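Local coordinates for sporozoite surface protein 2 (Plasmodium vivax, PDB 4HQN) that probably serves as a sporozoite surface adhesin in gliding motility and host-cell invasion, binding a divalent metal ion through its von Willebrand factor A domain, at the manganese (II) ion site. Sequence-based numbering; all coordinates share one arbitrary frame.

The manganese (II) ion site. Residues 26, 28-31, 101-103, 134, 136. With MN (manganese (II) ion), chain B.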
ATOM      1  N   ASP A  26      15.585 -10.513  -1.839  1.00 24.99           N
ATOM      2  CA  ASP A  26      16.949 -10.630  -2.365  1.00 20.86           C
ATOM      3  C   ASP A  26      17.203 -12.069  -2.829  1.00 30.03           C
ATOM      4  O   ASP A  26      17.238 -12.975  -2.009  1.00 33.24           O
ATOM      5  CB  ASP A  26      17.948 -10.276  -1.254  1.00 24.52           C
ATOM      6  CG  ASP A  26      19.372 -10.079  -1.769  1.00 27.75           C
ATOM      7  OD1 ASP A  26      19.756 -10.728  -2.765  1.00 34.98           O
ATOM      8  OD2 ASP A  26      20.100  -9.261  -1.161  1.00 35.58           O
ATOM      9  N   SER A  28      20.030 -12.931  -4.685  1.00 34.22           N
ATOM     10  CA  SER A  28      21.378 -12.842  -5.257  1.00 35.36           C
ATOM     11  C   SER A  28      22.348 -13.870  -4.674  1.00 32.45           C
ATOM     12  O   SER A  28      22.077 -14.474  -3.636  1.00 32.59           O
ATOM     13  CB  SER A  28      21.949 -11.433  -5.049  1.00 28.78           C
ATOM     14  OG  SER A  28      22.189 -11.181  -3.680  1.00 31.20           O
ATOM     15  N   GLY A  29      23.490 -14.041  -5.335  1.00 35.78           N
ATOM     16  CA  GLY A  29      24.457 -15.058  -4.944  1.00 31.12           C
ATOM     17  C   GLY A  29      25.013 -14.884  -3.547  1.00 34.48           C
ATOM     18  O   GLY A  29      25.450 -15.848  -2.933  1.00 42.07           O
ATOM     19  N   SER A  30      25.009 -13.660  -3.024  1.00 32.43           N
ATOM     20  CA  SER A  30      25.503 -13.454  -1.660  1.00 33.83           C
ATOM     21  C   SER A  30      24.639 -14.146  -0.589  1.00 35.39           C
ATOM     22  O   SER A  30      25.117 -14.426   0.510  1.00 33.23           O
ATOM     23  CB  SER A  30      25.697 -11.950  -1.332  1.00 25.66           C
ATOM     24  OG  SER A  30      24.491 -11.222  -1.381  1.00 30.47           O
ATOM     25  N   ILE A  31      23.373 -14.408  -0.893  1.00 37.33           N
ATOM     26  CA  ILE A  31      22.479 -14.981   0.122  1.00 34.66           C
ATOM     27  C   ILE A  31      22.989 -16.338   0.651  1.00 37.68           C
ATOM     28  O   ILE A  31      23.067 -16.552   1.864  1.00 44.67           O
ATOM     29  CB  ILE A  31      21.031 -15.107  -0.394  1.00 37.92           C
ATOM     30  CG1 ILE A  31      20.455 -13.722  -0.708  1.00 29.44           C
ATOM     31  CG2 ILE A  31      20.156 -15.879   0.605  1.00 33.67           C
ATOM     32  CD1 ILE A  31      20.484 -12.734   0.488  1.00 29.95           C
ATOM     33  N   GLY A 101      24.231 -14.403  -8.735  1.00 35.16           N
ATOM     34  CA  GLY A 101      24.367 -13.125  -9.404  1.00 37.33           C
ATOM     35  C   GLY A 101      24.476 -11.923  -8.482  1.00 34.88           C
ATOM     36  O   GLY A 101      24.720 -12.041  -7.276  1.00 26.91           O
ATOM     37  N   THR A 102      24.298 -10.751  -9.074  1.00 35.11           N
ATOM     38  CA  THR A 102      24.469  -9.503  -8.352  1.00 34.02           C
ATOM     39  C   THR A 102      23.135  -9.127  -7.702  1.00 39.45           C
ATOM     40  O   THR A 102      22.235  -9.966  -7.607  1.00 34.41           O
ATOM     41  CB  THR A 102      25.065  -8.393  -9.271  1.00 34.94           C
ATOM     42  OG1 THR A 102      24.323  -8.311 -10.493  1.00 33.25           O
ATOM     43  CG2 THR A 102      26.530  -8.709  -9.621  1.00 30.07           C
ATOM     44  N   THR A 103      22.999  -7.886  -7.249  1.00 32.22           N
ATOM     45  CA  THR A 103      21.953  -7.554  -6.303  1.00 28.39           C
ATOM     46  C   THR A 103      21.246  -6.251  -6.682  1.00 38.74           C
ATOM     47  O   THR A 103      21.596  -5.176  -6.172  1.00 36.38           O
ATOM     48  CB  THR A 103      22.555  -7.440  -4.885  1.00 32.15           C
ATOM     49  OG1 THR A 103      23.435  -8.551  -4.644  1.00 30.95           O
ATOM     50  CG2 THR A 103      21.451  -7.404  -3.803  1.00 29.99           C
ATOM     51  N   ASP A 134      20.332  -9.197   2.518  1.00 30.92           N
ATOM     52  CA  ASP A 134      21.514  -9.198   3.395  1.00 37.62           C
ATOM     53  C   ASP A 134      22.135  -7.796   3.500  1.00 38.63           C
ATOM     54  O   ASP A 134      23.074  -7.562   4.267  1.00 37.87           O
ATOM     55  CB  ASP A 134      22.567 -10.220   2.958  1.00 33.50           C
ATOM     56  CG  ASP A 134      23.110  -9.957   1.558  1.00 31.23           C
ATOM     57  OD1 ASP A 134      22.778  -8.920   0.949  1.00 33.60           O
ATOM     58  OD2 ASP A 134      23.857 -10.816   1.056  1.00 36.20           O
ATOM     59  N   VAL A 136      23.559  -5.860   1.064  1.00 32.60           N
ATOM     60  CA  VAL A 136      24.768  -5.646   0.285  1.00 33.50           C
ATOM     61  C   VAL A 136      24.348  -5.476  -1.158  1.00 31.40           C
ATOM     62  O   VAL A 136      24.437  -6.392  -1.952  1.00 28.83           O
ATOM     63  CB  VAL A 136      25.743  -6.827   0.404  1.00 30.18           C
ATOM     64  CG1 VAL A 136      27.014  -6.578  -0.437  1.00 31.66           C
ATOM     65  CG2 VAL A 136      26.129  -7.016   1.859  1.00 32.73           C
TER
HETATM   66 MN    MN B 301      23.896  -9.942  -2.990  1.00 31.42          MN
HETATM   67  O   HOH W   1      22.672  -9.071  -1.391  1.00 25.29           O
HETATM   68  O   HOH W   2      25.095 -10.983  -4.431  1.00 31.19           O
HETATM   69  O   HOH W   3      25.565  -8.636  -2.577  1.00 33.70           O
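Three loops converge on the manganese: the turn after strand 19-26, with Gly29, Ser30 and Ile31 in helical torsions, the extended Gly101-Thr103 stretch before helix 105-118, and the segment following strand 126-133. This is the MIDAS (metal ion-dependent adhesion site) of a von Willebrand factor A domain, and Asp26, Ser28 and Ser30 form its DxSxS motif. Ser28 OG and Ser30 OG both sit between their backbone N and carbonyl carbon (chi1 68° and 63°), turning both hydroxyls onto the ion; Ser30 OG binds MN at 2.1 Å and Ser28 OG at 2.2 Å. Opposite Ser30 OG in the near-octahedral shell, Thr103 OG1 binds MN at 2.2 Å, turned beside its own backbone N with CG2 anti to it. Water 3 stands opposite Ser28 OG; waters 1 and 2 face each other. From the second shell, Asp26 OD1 takes the Ser28 hydroxyl OG on its syn lone pair at 2.6 Å, and accepts the backbone N-H of Ser28 nearly along its C-O axis. Asp134 OD2 likewise uses its syn lone pair for Ser30 OG, at 2.6 Å, while Val136 N meets OD1 from above the carboxylate plane. These carboxylates fix the serine hydroxyls and may make their oxygens better donors to the metal. Water 2 links Ser30 N to Gly101 O, and water 3 lies 2.6 Å from Val136 O. With no carboxylate among the ligands seen, the ion probably stays electrophilic, and a water could give way to a partner's acidic group during adhesion.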